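Local structure of glycerophosphodiester phosphodiesterase (Cytophaga hutchinsonii ATCC 33406, 3CH0) at residues Pro219-Val224 against Trp242-Lys247; Thr172-Asp177 against Ser194-Thr199; Pro214-Pro219 against Gly236-Pro241; Phe9-His14 against Leu35-Leu40. The protein belongs to the glycerophosphoryl diester phosphodiesterase family, whose members are built on the TIM-barrel fold. All coordinates share one frame; numbering follows the deposited sequence.

Contacts 2, 3 and 4 are buried pairings of neighbouring parallel strands in one curled sheet, each within a beta-alpha-beta unit. Contacts 2 and 3 are linked directly, since strands 192-197 and 216-219 are neighbours. Contact 4 pairs strand 10-13 with strand 39-46, and meets contact 3 where Ile240 packs on Asp10 and Gln12. Contact 1 is only partly buried. It continues contact 3 into the loops, shares Pro219 with it, and has a single bridge and an indole laid on backbone. Apolar packing and a guanidinium shape contact 3, water bridges and a sandwiched ring mark contact 2, and contact 4 adds carboxylate and hydroxyl bonds to its backbone pairing.

Contact 1: Pro219-Val224 against Trp242-Lys247; sequences PDVTLV and WTVNTK. With EDO (1,2-ethanediol), chain E; EDO (1,2-ethanediol), chain D; EDO (1,2-ethanediol), chain H.
The indole of Trp242 lies against the backbone at Pro219 and Asp220. Asp220 CA is 3.7 Å from the centroid of the six-membered ring of Trp242 and almost directly over it, a CH-pi contact. Pro219 C and Asp220 N stand above the same face, nearer the rim. Asp220 CB adds a touch at Trp242 CH2. The indole NE1 bonds to Ser218 O. Trp242 CG sits between its own backbone N and carbonyl carbon (chi1 52°), and with chi2 at -92° the ring comes back over the Pro219-Asp220 peptide.

Two backbone bonds make a single bridge. Trp242 N donates to Pro219 O at 3.3 Å, and Val221 N donates to Trp242 O at 2.8 Å. Farther along, Val221 CB meets Val244 CG2 at 4.0 Å.

Both segments are loops that follow strands of the TIM barrel, 216-219 and 238-239, and lead into helices. In this fold such loops surround the C-terminal mouth of the barrel. A citric acid molecule, probably from the crystallisation liquor, comes within about 3 Å of the Trp242 side chain, nearest atoms. The peptide bond between Trp242 and Thr243 is cis.

Asp220 is positioned by an Asx turn: its OD1 accepts from Thr222 N at 3.1 Å. Bound 1,2-ethanediol molecules, probably of the same origin, occupy polar positions nearby. One joins the segments: its O2 donates to Asp220 OD1 at 2.9 Å, and its O1 accepts from Thr243 N in a nearly straight bond (178°). Another donates to Asp220 OD2. Behind the valines, Leu253 of helix 247-256 packs on both Val221 and Val244.

Contact 2: Thr172-Asp177 against Ser194-Thr199; sequences TLQSFD and SYLVET. With EDO (1,2-ethanediol), chain D.
Phe176 is sandwiched between Leu196 and Glu198. Leu196 CB lies over the centre of one face, 3.6 Å from the Phe176 ring centroid, in a CH-pi contact. Glu198 comes to the opposite face. Its CG touches Phe176 CE1 at 3.6 Å, and its OE2 stands above the ring toward the rim. Both side chains cross the Phe176 side chain at about a right angle, and the carboxylate plane is turned 34° from the ring. Glu198 CG is brought against Phe176 CE1 by lying between its backbone N and carbonyl carbon (chi1 68°), and the extended chain carries the carboxylate on over the ring.

Gln174 crosses Leu196 at a slant. Its OE1 approaches the two methyls, the nearer being Leu196 CD1 at 3.6 Å. On the same face of the sheet Gln174 CB packs against Ser194 CB at 3.7 Å, and Thr172 CG2 meets that Ser194 CB too. Tyr195 points to the other face, where its OH bonds to Gln206 O.

The strands run parallel as the two arms of the beta-alpha-beta unit 171-197, a building block of the barrel. Ser194 N bonds to Leu173 O at 2.9 Å, Ser175 N to Ser194 O, and Leu196 N to Ser175 O. Ser175 OG accepts from Asp177 N, an ST turn that leads into helix 178-187.

Two waters bridge the segments. One donates to Gln174 OE1 at 2.7 Å and also bonds Ser194 OG. The other donates to both Phe176 O and Leu196 O, past the last direct strand bond. With Gln174 NE2 bonded to Glu41 OE2, both ends of the buried Gln174 amide have partners, which probably fixes its orientation.

Contact 3: Pro214-Pro219 against Gly236-Pro241; sequences PAVYSP and GMRVIP
Val216 sends its two methyls to different neighbours. CG2 presses on a face of the Arg238 guanidinium, 3.5 Å from Arg238 NH2. CG1 meets Ile240 CG1 at 3.9 Å. The Arg238 chain bends at chi3 (-71°), which turns NE out of the extended line.

On the side of Tyr217, the selenium of Met237, modelled as selenomethionine, fits between two bumps: Pro214 CD and Tyr217 CB, each 4.0 Å from Met237 SE. Met237 CG sits against Pro214 O, at 3.2 Å. Farther along, Pro219 CD rests loosely on Val239 CG1.

The parallel strands are held by Arg238 N to Ala215 O, Tyr217 N to Arg238 O and Ile240 N to Tyr217 O. Beyond these, Ser218 OG donates to Ile240 O at 2.8 Å, nearly in line with that carbonyl (C=O...OG 172°). A water donates to Ala215 O and Gly236 O at the other end, where Gly236 closes helix 226-234 with a Schellman motif.

This is the beta-alpha-beta unit 216-239 of the TIM barrel. Ala232 of helix 226-234 packs on Met237 and Val239, helix 203-207 packs on Tyr217, and strand 192-197 adjoins strand 216-219.

Contact 4: Phe9-His14 against Leu35-Leu40; sequences FDIQGH and LGVTTL
Asp10 and Thr39 are joined by a short hydrogen bond, Thr39 OG1 to Asp10 OD1 at 2.6 Å. The hydroxyl meets OD1 on the syn side, 16° from the carboxylate plane. The other oxygen, Asp10 OD2, takes Gln12 NE2 at 2.9 Å from well above that plane (55° out of it). The carboxylate is therefore gripped at both oxygens.

These residues belong to the beta-alpha-beta unit 10-46 of the TIM barrel, in which helix 26-35 links two parallel strands and ends in a Schellman motif at Gly36. Thr38 OG1 accepts from Ile11 N at 3.0 Å, a place that a backbone carbonyl would take in a regular strand pair. Thr38 OG1 lies anti to its carbonyl carbon (chi1 -47°), which places it where Ile11 N can donate to it. Ile11 O receives Thr39 N at 3.1 Å and, weakly, Thr38 N. Regular pairing follows, with Gly13 N bonded to Thr39 O at 3.0 Å.

Gln12 and Thr39 lie side by side and point the same way, with Gln12 CD 3.7 Å from Thr39 CG2. Gln12 OE1 bonds to Asn134 ND2 of strand 132-137, and Gln132 of that strand touches Thr38 and Thr39. Nearby, Ile11 CG2 meets Val37 CG1 at 4.2 Å, the two side chains crossing at a slant. Val37 CB rests against the carbonyl oxygen Ile11 O, at 3.6 Å.

Contact 1: Pro219-Val224 against Trp242-Lys247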
loop_
_atom_site.group_PDB
_atom_site.type_symbol
_atom_site.label_atom_id
_atom_site.label_comp_id
_atom_site.label_asym_id
_atom_site.label_seq_id
_atom_site.Cartn_x
_atom_site.Cartn_y
_atom_site.Cartn_z
ATOM N N PRO A 219 2.001 -11.660 3.955
ATOM C CA PRO A 219 0.781 -12.422 3.778
ATOM C C PRO A 219 -0.436 -11.855 4.509
ATOM O O PRO A 219 -0.287 -11.157 5.496
ATOM C CB PRO A 219 1.163 -13.752 4.442
ATOM C CG PRO A 219 1.974 -13.291 5.623
ATOM C CD PRO A 219 2.767 -12.116 5.132
ATOM N N ASP A 220 -1.609 -12.175 3.960
ATOM C CA ASP A 220 -2.876 -12.011 4.676
ATOM C C ASP A 220 -2.685 -12.635 6.054
ATOM O O ASP A 220 -2.178 -13.783 6.180
ATOM C CB ASP A 220 -3.931 -12.729 3.864
ATOM C CG ASP A 220 -5.336 -12.511 4.352
ATOM O OD1 ASP A 220 -5.553 -12.531 5.540
ATOM O OD2 ASP A 220 -6.253 -12.450 3.508
ATOM N N VAL A 221 -3.070 -11.882 7.078
ATOM C CA VAL A 221 -2.915 -12.319 8.450
ATOM C C VAL A 221 -3.451 -13.733 8.692
ATOM O O VAL A 221 -2.872 -14.471 9.505
ATOM C CB VAL A 221 -3.531 -11.298 9.417
ATOM C CG1 VAL A 221 -5.014 -11.120 9.142
ATOM C CG2 VAL A 221 -3.259 -11.704 10.869
ATOM N N THR A 222 -4.545 -14.091 8.023
ATOM C CA THR A 222 -5.132 -15.405 8.279
ATOM C C THR A 222 -4.163 -16.543 7.970
ATOM O O THR A 222 -4.332 -17.671 8.477
ATOM C CB THR A 222 -6.390 -15.652 7.465
ATOM O OG1 THR A 222 -6.057 -15.590 6.064
ATOM C CG2 THR A 222 -7.494 -14.651 7.841
ATOM N N LEU A 223 -3.190 -16.274 7.089
ATOM C CA LEU A 223 -2.234 -17.268 6.612
ATOM C C LEU A 223 -0.996 -17.451 7.495
ATOM O O LEU A 223 -0.216 -18.412 7.317
ATOM C CB LEU A 223 -1.784 -16.939 5.165
ATOM C CG LEU A 223 -2.847 -16.835 4.094
ATOM C CD1 LEU A 223 -2.229 -16.220 2.832
ATOM C CD2 LEU A 223 -3.470 -18.189 3.806
ATOM N N VAL A 224 -0.802 -16.526 8.433
ATOM C CA VAL A 224 0.399 -16.501 9.209
ATOM C C VAL A 224 0.429 -17.638 10.226
ATOM O O VAL A 224 -0.544 -17.880 10.912
ATOM C CB VAL A 224 0.528 -15.169 9.947
ATOM C CG1 VAL A 224 1.747 -15.121 10.863
ATOM C CG2 VAL A 224 0.604 -14.036 8.897
ATOM N N TRP A 242 -0.872 -8.258 6.919
ATOM C CA TRP A 242 -1.906 -7.244 6.698
ATOM C C TRP A 242 -3.281 -7.885 6.741
ATOM O O TRP A 242 -3.351 -9.089 6.596
ATOM C CB TRP A 242 -1.715 -6.607 5.300
ATOM C CG TRP A 242 -1.608 -7.631 4.179
ATOM C CD1 TRP A 242 -0.453 -8.191 3.687
ATOM C CD2 TRP A 242 -2.675 -8.248 3.445
ATOM N NE1 TRP A 242 -0.736 -9.062 2.689
ATOM C CE2 TRP A 242 -2.096 -9.135 2.525
ATOM C CE3 TRP A 242 -4.080 -8.134 3.462
ATOM C CZ2 TRP A 242 -2.883 -9.905 1.653
ATOM C CZ3 TRP A 242 -4.842 -8.902 2.587
ATOM C CH2 TRP A 242 -4.241 -9.756 1.674
ATOM N N THR A 243 -4.357 -7.109 6.900
ATOM C CA THR A 243 -4.405 -5.784 7.443
ATOM C C THR A 243 -5.005 -5.999 8.824
ATOM O O THR A 243 -6.137 -6.485 8.960
ATOM C CB THR A 243 -5.265 -4.863 6.566
ATOM O OG1 THR A 243 -4.617 -4.713 5.285
ATOM C CG2 THR A 243 -5.425 -3.476 7.176
ATOM N N VAL A 244 -4.246 -5.642 9.853
ATOM C CA VAL A 244 -4.507 -6.050 11.234
ATOM C C VAL A 244 -5.002 -4.879 12.064
ATOM O O VAL A 244 -4.283 -3.926 12.273
ATOM C CB VAL A 244 -3.294 -6.704 11.854
ATOM C CG1 VAL A 244 -3.697 -7.403 13.156
ATOM C CG2 VAL A 244 -2.591 -7.711 10.884
ATOM N N ASN A 245 -6.282 -4.956 12.503
ATOM C CA ASN A 245 -7.019 -3.777 12.945
ATOM C C ASN A 245 -7.505 -3.847 14.402
ATOM O O ASN A 245 -8.353 -3.056 14.803
ATOM C CB ASN A 245 -8.207 -3.513 11.999
ATOM C CG ASN A 245 -7.741 -2.963 10.639
ATOM O OD1 ASN A 245 -6.585 -2.523 10.563
ATOM N ND2 ASN A 245 -8.642 -2.892 9.656
ATOM N N THR A 246 -6.998 -4.795 15.187
ATOM C CA THR A 246 -7.319 -4.882 16.606
ATOM C C THR A 246 -6.041 -5.038 17.398
ATOM O O THR A 246 -5.082 -5.635 16.914
ATOM C CB THR A 246 -8.342 -5.995 17.000
ATOM O OG1 THR A 246 -7.741 -7.279 16.792
ATOM C CG2 THR A 246 -9.611 -5.832 16.209
ATOM N N LYS A 247 -6.021 -4.499 18.622
ATOM C CA LYS A 247 -4.898 -4.584 19.474
ATOM C C LYS A 247 -4.543 -6.032 19.776
ATOM O O LYS A 247 -3.392 -6.407 19.770
ATOM C CB LYS A 247 -5.238 -3.830 20.770
ATOM C CG LYS A 247 -4.199 -3.957 21.837
ATOM C CD LYS A 247 -4.603 -3.161 23.111
ATOM C CE LYS A 247 -3.465 -3.146 24.140
ATOM N NZ LYS A 247 -3.995 -2.568 25.442
HETATM C C1 EDO E . -6.729 -9.578 6.655
HETATM O O1 EDO E . -7.016 -8.364 5.990
HETATM C C2 EDO E . -7.979 -10.456 6.768
HETATM O O2 EDO E . -8.147 -11.264 5.604
HETATM C C1 EDO D . -6.447 -15.830 2.770
HETATM O O1 EDO D . -6.536 -16.817 1.727
HETATM C C2 EDO D . -7.810 -15.215 3.006
HETATM O O2 EDO D . -7.903 -14.424 4.172
HETATM C C1 EDO H . -8.189 -8.830 10.279
HETATM O O1 EDO H . -8.495 -9.954 11.137
HETATM C C2 EDO H . -8.736 -7.517 10.849
HETATM O O2 EDO H . -8.145 -7.071 12.055
#

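Contact 2: Thr172-Asp177 against Ser194-Thr199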
loop_
_atom_site.group_PDB
_atom_site.type_symbol
_atom_site.label_atom_id
_atom_site.label_comp_id
_atom_site.label_asym_id
_atom_site.label_seq_id
_atom_site.Cartn_x
_atom_site.Cartn_y
_atom_site.Cartn_z
ATOM N N THR A 172 10.173 0.449 -0.063
ATOM C CA THR A 172 9.885 -0.941 -0.428
ATOM C C THR A 172 8.786 -0.973 -1.444
ATOM O O THR A 172 7.803 -0.256 -1.287
ATOM C CB THR A 172 9.426 -1.761 0.816
ATOM O OG1 THR A 172 10.445 -1.653 1.828
ATOM C CG2 THR A 172 9.157 -3.230 0.482
ATOM N N LEU A 173 8.968 -1.761 -2.498
ATOM C CA LEU A 173 7.995 -1.905 -3.572
ATOM C C LEU A 173 7.306 -3.249 -3.319
ATOM O O LEU A 173 7.970 -4.285 -3.252
ATOM C CB LEU A 173 8.672 -1.907 -4.952
ATOM C CG LEU A 173 7.786 -1.792 -6.172
ATOM C CD1 LEU A 173 6.917 -3.059 -6.373
ATOM C CD2 LEU A 173 6.988 -0.449 -6.204
ATOM N N GLN A 174 5.992 -3.211 -3.141
ATOM C CA GLN A 174 5.231 -4.412 -2.847
ATOM C C GLN A 174 4.308 -4.729 -3.978
ATOM O O GLN A 174 3.864 -3.860 -4.723
ATOM C CB GLN A 174 4.420 -4.324 -1.560
ATOM C CG GLN A 174 3.433 -3.187 -1.570
ATOM C CD GLN A 174 2.613 -2.982 -0.290
ATOM O OE1 GLN A 174 2.361 -3.934 0.466
ATOM N NE2 GLN A 174 2.062 -1.749 -0.130
ATOM N N SER A 175 4.063 -6.021 -4.211
ATOM C CA SER A 175 3.074 -6.392 -5.206
ATOM C C SER A 175 2.612 -7.821 -5.010
ATOM O O SER A 175 3.358 -8.668 -4.531
ATOM C CB SER A 175 3.602 -6.233 -6.649
ATOM O OG SER A 175 2.573 -6.287 -7.608
ATOM N N PHE A 176 1.361 -8.070 -5.425
ATOM C CA PHE A 176 0.902 -9.440 -5.602
ATOM C C PHE A 176 1.396 -10.034 -6.908
ATOM O O PHE A 176 1.316 -11.295 -7.102
ATOM C CB PHE A 176 -0.626 -9.493 -5.669
ATOM C CG PHE A 176 -1.305 -9.339 -4.359
ATOM C CD1 PHE A 176 -1.443 -10.409 -3.494
ATOM C CD2 PHE A 176 -1.859 -8.158 -3.991
ATOM C CE1 PHE A 176 -2.071 -10.268 -2.282
ATOM C CE2 PHE A 176 -2.515 -8.038 -2.775
ATOM C CZ PHE A 176 -2.574 -9.092 -1.907
ATOM N N ASP A 177 1.743 -9.172 -7.862
ATOM C CA ASP A 177 2.015 -9.565 -9.268
ATOM C C ASP A 177 3.463 -9.986 -9.330
ATOM O O ASP A 177 4.340 -9.142 -9.301
ATOM C CB ASP A 177 1.742 -8.395 -10.203
ATOM C CG ASP A 177 1.787 -8.769 -11.664
ATOM O OD1 ASP A 177 2.278 -9.878 -12.001
ATOM O OD2 ASP A 177 1.322 -7.946 -12.452
ATOM N N SER A 194 8.664 -6.396 -1.375
ATOM C CA SER A 194 7.782 -7.147 -0.569
ATOM C C SER A 194 6.786 -7.961 -1.410
ATOM O O SER A 194 6.094 -7.435 -2.312
ATOM C CB SER A 194 6.988 -6.193 0.333
ATOM O OG SER A 194 5.964 -6.932 1.052
ATOM N N TYR A 195 6.714 -9.267 -1.095
ATOM C CA TYR A 195 5.869 -10.174 -1.780
ATOM C C TYR A 195 4.548 -10.374 -1.022
ATOM O O TYR A 195 4.497 -10.915 0.080
ATOM C CB TYR A 195 6.632 -11.518 -1.827
ATOM C CG TYR A 195 5.966 -12.694 -2.452
ATOM C CD1 TYR A 195 5.098 -12.553 -3.534
ATOM C CD2 TYR A 195 6.358 -13.973 -2.080
ATOM C CE1 TYR A 195 4.543 -13.677 -4.163
ATOM C CE2 TYR A 195 5.836 -15.084 -2.679
ATOM C CZ TYR A 195 4.953 -14.948 -3.724
ATOM O OH TYR A 195 4.395 -16.038 -4.398
ATOM N N LEU A 196 3.499 -9.834 -1.627
ATOM C CA LEU A 196 2.157 -9.933 -1.116
ATOM C C LEU A 196 1.550 -11.264 -1.520
ATOM O O LEU A 196 1.593 -11.658 -2.685
ATOM C CB LEU A 196 1.269 -8.807 -1.629
ATOM C CG LEU A 196 1.585 -7.423 -1.107
ATOM C CD1 LEU A 196 0.910 -6.290 -1.905
ATOM C CD2 LEU A 196 1.147 -7.377 0.367
ATOM N N VAL A 197 0.980 -11.944 -0.519
ATOM C CA VAL A 197 0.404 -13.276 -0.675
ATOM C C VAL A 197 -0.962 -13.328 -0.029
ATOM O O VAL A 197 -1.142 -12.959 1.115
ATOM C CB VAL A 197 1.320 -14.373 -0.073
ATOM C CG1 VAL A 197 0.552 -15.750 -0.092
ATOM C CG2 VAL A 197 2.638 -14.349 -0.839
ATOM N N GLU A 198 -1.930 -13.819 -0.791
ATOM C CA GLU A 198 -3.296 -14.023 -0.234
ATOM C C GLU A 198 -3.922 -15.399 -0.521
ATOM O O GLU A 198 -5.080 -15.589 -0.195
ATOM C CB GLU A 198 -4.240 -12.900 -0.678
ATOM C CG GLU A 198 -4.566 -12.871 -2.099
ATOM C CD GLU A 198 -5.539 -11.752 -2.442
ATOM O OE1 GLU A 198 -6.117 -11.130 -1.510
ATOM O OE2 GLU A 198 -5.703 -11.522 -3.657
ATOM N N THR A 199 -3.199 -16.309 -1.150
ATOM C CA THR A 199 -3.764 -17.591 -1.568
ATOM C C THR A 199 -3.313 -18.657 -0.570
ATOM O O THR A 199 -2.334 -18.531 0.139
ATOM C CB THR A 199 -3.303 -17.941 -3.001
ATOM O OG1 THR A 199 -1.886 -17.825 -3.045
ATOM C CG2 THR A 199 -3.914 -16.996 -3.998
HETATM C C1 EDO D . -6.447 -15.830 2.770
HETATM O O1 EDO D . -6.536 -16.817 1.727
HETATM C C2 EDO D . -7.810 -15.215 3.006
HETATM O O2 EDO D . -7.903 -14.424 4.172
HETATM O O HOH W 1 3.959 -5.455 2.061
HETATM O O HOH W 2 1.015 -13.069 -4.967
#

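Contact 3: Pro214-Pro219 against Gly236-Pro241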
loop_
_atom_site.group_PDB
_atom_site.type_symbol
_atom_site.label_atom_id
_atom_site.label_comp_id
_atom_site.label_asym_id
_atom_site.label_seq_id
_atom_site.Cartn_x
_atom_site.Cartn_y
_atom_site.Cartn_z
ATOM N N PRO A 214 12.652 -12.332 -1.740
ATOM C CA PRO A 214 12.429 -10.906 -1.526
ATOM C C PRO A 214 12.812 -10.489 -0.105
ATOM O O PRO A 214 13.021 -11.322 0.783
ATOM C CB PRO A 214 10.901 -10.773 -1.716
ATOM C CG PRO A 214 10.373 -12.090 -1.251
ATOM C CD PRO A 214 11.427 -13.110 -1.700
ATOM N N ALA A 215 12.879 -9.185 0.111
ATOM C CA ALA A 215 13.153 -8.678 1.439
ATOM C C ALA A 215 12.079 -8.989 2.512
ATOM O O ALA A 215 12.404 -9.236 3.696
ATOM C CB ALA A 215 13.402 -7.169 1.413
ATOM N N VAL A 216 10.818 -8.889 2.073
ATOM C CA VAL A 216 9.681 -8.972 2.971
ATOM C C VAL A 216 8.715 -9.994 2.405
ATOM O O VAL A 216 8.478 -10.005 1.200
ATOM C CB VAL A 216 9.003 -7.602 3.161
ATOM C CG1 VAL A 216 7.747 -7.684 3.987
ATOM C CG2 VAL A 216 9.970 -6.598 3.765
ATOM N N TYR A 217 8.201 -10.847 3.296
ATOM C CA TYR A 217 7.095 -11.710 3.000
ATOM C C TYR A 217 5.881 -11.064 3.681
ATOM O O TYR A 217 5.897 -10.798 4.893
ATOM C CB TYR A 217 7.352 -13.116 3.552
ATOM C CG TYR A 217 6.363 -14.134 3.109
ATOM C CD1 TYR A 217 6.365 -14.635 1.805
ATOM C CD2 TYR A 217 5.395 -14.577 3.974
ATOM C CE1 TYR A 217 5.441 -15.554 1.367
ATOM C CE2 TYR A 217 4.485 -15.488 3.556
ATOM C CZ TYR A 217 4.515 -16.015 2.255
ATOM O OH TYR A 217 3.601 -16.940 1.773
ATOM N N SER A 218 4.836 -10.797 2.919
ATOM C CA SER A 218 3.721 -9.965 3.413
ATOM C C SER A 218 2.399 -10.688 3.099
ATOM O O SER A 218 1.728 -10.369 2.112
ATOM C CB SER A 218 3.789 -8.570 2.781
ATOM O OG SER A 218 2.860 -7.693 3.362
ATOM N N PRO A 219 2.001 -11.660 3.955
ATOM C CA PRO A 219 0.781 -12.422 3.778
ATOM C C PRO A 219 -0.436 -11.855 4.509
ATOM O O PRO A 219 -0.287 -11.157 5.496
ATOM C CB PRO A 219 1.163 -13.752 4.442
ATOM C CG PRO A 219 1.974 -13.291 5.623
ATOM C CD PRO A 219 2.767 -12.116 5.132
ATOM N N GLY A 236 16.162 -15.085 5.760
ATOM C CA GLY A 236 16.585 -13.707 5.836
ATOM C C GLY A 236 15.467 -12.715 5.488
ATOM O O GLY A 236 15.718 -11.523 5.372
HETATM N N MSE A 237 14.226 -13.208 5.401
HETATM C CA MSE A 237 13.052 -12.337 5.118
HETATM C C MSE A 237 12.479 -11.793 6.402
HETATM O O MSE A 237 12.520 -12.464 7.434
HETATM C CB MSE A 237 11.946 -13.103 4.426
HETATM C CG MSE A 237 12.333 -13.483 3.047
HETATM SE SE MSE A 237 10.888 -14.261 2.067
HETATM C CE MSE A 237 10.855 -15.859 3.014
ATOM N N ARG A 238 11.895 -10.596 6.324
ATOM C CA ARG A 238 11.052 -10.070 7.370
ATOM C C ARG A 238 9.610 -10.386 7.007
ATOM O O ARG A 238 9.289 -10.568 5.834
ATOM C CB ARG A 238 11.217 -8.585 7.515
ATOM C CG ARG A 238 12.626 -8.320 8.144
ATOM C CD ARG A 238 12.985 -6.899 8.250
ATOM N NE ARG A 238 13.258 -6.364 6.933
ATOM C CZ ARG A 238 12.487 -5.488 6.279
ATOM N NH1 ARG A 238 11.371 -5.018 6.853
ATOM N NH2 ARG A 238 12.861 -5.063 5.059
ATOM N N VAL A 239 8.806 -10.561 8.032
ATOM C CA VAL A 239 7.399 -10.943 7.880
ATOM C C VAL A 239 6.492 -9.824 8.403
ATOM O O VAL A 239 6.534 -9.466 9.573
ATOM C CB VAL A 239 7.057 -12.276 8.587
ATOM C CG1 VAL A 239 5.550 -12.626 8.349
ATOM C CG2 VAL A 239 7.996 -13.390 8.055
ATOM N N ILE A 240 5.676 -9.257 7.507
ATOM C CA ILE A 240 4.835 -8.097 7.786
ATOM C C ILE A 240 3.422 -8.341 7.252
ATOM O O ILE A 240 3.151 -8.095 6.080
ATOM C CB ILE A 240 5.406 -6.791 7.182
ATOM C CG1 ILE A 240 6.856 -6.604 7.666
ATOM C CG2 ILE A 240 4.580 -5.596 7.585
ATOM C CD1 ILE A 240 7.513 -5.337 7.154
ATOM N N PRO A 241 2.542 -8.883 8.106
ATOM C CA PRO A 241 1.194 -9.202 7.647
ATOM C C PRO A 241 0.244 -8.012 7.599
ATOM O O PRO A 241 0.505 -6.962 8.189
ATOM C CB PRO A 241 0.683 -10.196 8.672
ATOM C CG PRO A 241 1.582 -10.170 9.794
ATOM C CD PRO A 241 2.780 -9.323 9.490
HETATM O O HOH W 3 14.875 -8.696 4.732
#

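Contact 4: Phe9-His14 against Leu35-Leu40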
loop_
_atom_site.group_PDB
_atom_site.type_symbol
_atom_site.label_atom_id
_atom_site.label_comp_id
_atom_site.label_asym_id
_atom_site.label_seq_id
_atom_site.Cartn_x
_atom_site.Cartn_y
_atom_site.Cartn_z
ATOM N N PHE A 9 10.805 -2.690 14.952
ATOM C CA PHE A 9 9.484 -3.110 14.465
ATOM C C PHE A 9 8.933 -2.078 13.465
ATOM O O PHE A 9 9.049 -0.851 13.714
ATOM C CB PHE A 9 8.560 -3.223 15.663
ATOM C CG PHE A 9 7.298 -4.024 15.388
ATOM C CD1 PHE A 9 7.328 -5.403 15.330
ATOM C CD2 PHE A 9 6.081 -3.384 15.181
ATOM C CE1 PHE A 9 6.152 -6.131 15.120
ATOM C CE2 PHE A 9 4.918 -4.118 14.974
ATOM C CZ PHE A 9 4.945 -5.470 14.946
ATOM N N ASP A 10 8.294 -2.563 12.406
ATOM C CA ASP A 10 7.788 -1.686 11.339
ATOM C C ASP A 10 6.276 -1.480 11.477
ATOM O O ASP A 10 5.502 -2.360 11.126
ATOM C CB ASP A 10 8.140 -2.295 9.987
ATOM C CG ASP A 10 7.860 -1.376 8.847
ATOM O OD1 ASP A 10 7.374 -0.250 9.073
ATOM O OD2 ASP A 10 8.159 -1.791 7.707
ATOM N N ILE A 11 5.881 -0.332 12.027
ATOM C CA ILE A 11 4.482 0.086 12.121
ATOM C C ILE A 11 4.125 0.785 10.803
ATOM O O ILE A 11 4.621 1.862 10.542
ATOM C CB ILE A 11 4.244 1.075 13.291
ATOM C CG1 ILE A 11 4.556 0.400 14.622
ATOM C CG2 ILE A 11 2.819 1.595 13.290
ATOM C CD1 ILE A 11 4.702 1.370 15.774
ATOM N N GLN A 12 3.260 0.143 10.004
ATOM C CA GLN A 12 2.859 0.635 8.692
ATOM C C GLN A 12 1.418 1.142 8.744
ATOM O O GLN A 12 0.500 0.397 9.095
ATOM C CB GLN A 12 2.964 -0.392 7.561
ATOM C CG GLN A 12 4.321 -1.040 7.477
ATOM C CD GLN A 12 4.667 -1.514 6.069
ATOM O OE1 GLN A 12 3.853 -1.377 5.142
ATOM N NE2 GLN A 12 5.859 -2.047 5.901
ATOM N N GLY A 13 1.209 2.386 8.347
ATOM C CA GLY A 13 -0.136 2.933 8.204
ATOM C C GLY A 13 -0.725 2.546 6.868
ATOM O O GLY A 13 -0.236 2.974 5.829
ATOM N N HIS A 14 -1.746 1.655 6.879
ATOM C CA HIS A 14 -2.343 1.102 5.664
ATOM C C HIS A 14 -3.081 2.221 4.913
ATOM O O HIS A 14 -4.019 2.821 5.483
ATOM C CB HIS A 14 -3.326 -0.038 6.022
ATOM C CG HIS A 14 -3.881 -0.806 4.867
ATOM N ND1 HIS A 14 -5.238 -1.018 4.695
ATOM C CD2 HIS A 14 -3.262 -1.445 3.841
ATOM C CE1 HIS A 14 -5.417 -1.781 3.619
ATOM N NE2 HIS A 14 -4.233 -2.070 3.102
ATOM N N LEU A 35 1.479 10.878 13.713
ATOM C CA LEU A 35 1.293 9.887 14.762
ATOM C C LEU A 35 2.594 9.220 15.085
ATOM O O LEU A 35 2.783 8.767 16.231
ATOM C CB LEU A 35 0.289 8.812 14.310
ATOM C CG LEU A 35 -1.207 9.043 14.403
ATOM C CD1 LEU A 35 -2.011 7.854 13.769
ATOM C CD2 LEU A 35 -1.675 9.259 15.831
ATOM N N GLY A 36 3.465 9.107 14.079
ATOM C CA GLY A 36 4.756 8.510 14.244
ATOM C C GLY A 36 4.934 7.138 13.650
ATOM O O GLY A 36 5.830 6.395 14.070
ATOM N N VAL A 37 4.160 6.811 12.613
ATOM C CA VAL A 37 4.391 5.518 11.993
ATOM C C VAL A 37 5.786 5.354 11.422
ATOM O O VAL A 37 6.448 6.336 11.039
ATOM C CB VAL A 37 3.359 5.187 10.902
ATOM C CG1 VAL A 37 1.939 5.263 11.518
ATOM C CG2 VAL A 37 3.497 6.080 9.650
ATOM N N THR A 38 6.238 4.114 11.317
ATOM C CA THR A 38 7.519 3.865 10.730
ATOM C C THR A 38 7.451 4.080 9.195
ATOM O O THR A 38 8.399 4.567 8.569
ATOM C CB THR A 38 7.904 2.396 10.966
ATOM O OG1 THR A 38 7.693 2.020 12.318
ATOM C CG2 THR A 38 9.361 2.146 10.489
ATOM N N THR A 39 6.322 3.664 8.611
ATOM C CA THR A 39 6.163 3.512 7.160
ATOM C C THR A 39 4.773 3.941 6.725
ATOM O O THR A 39 3.763 3.598 7.395
ATOM C CB THR A 39 6.326 2.032 6.814
ATOM O OG1 THR A 39 7.631 1.590 7.250
ATOM C CG2 THR A 39 6.203 1.715 5.290
ATOM N N LEU A 40 4.740 4.691 5.639
ATOM C CA LEU A 40 3.480 4.979 4.956
ATOM C C LEU A 40 3.305 3.851 3.934
ATOM O O LEU A 40 4.178 3.653 3.089
ATOM C CB LEU A 40 3.555 6.298 4.233
ATOM C CG LEU A 40 3.922 7.531 5.103
ATOM C CD1 LEU A 40 4.034 8.781 4.209
ATOM C CD2 LEU A 40 2.853 7.719 6.165
#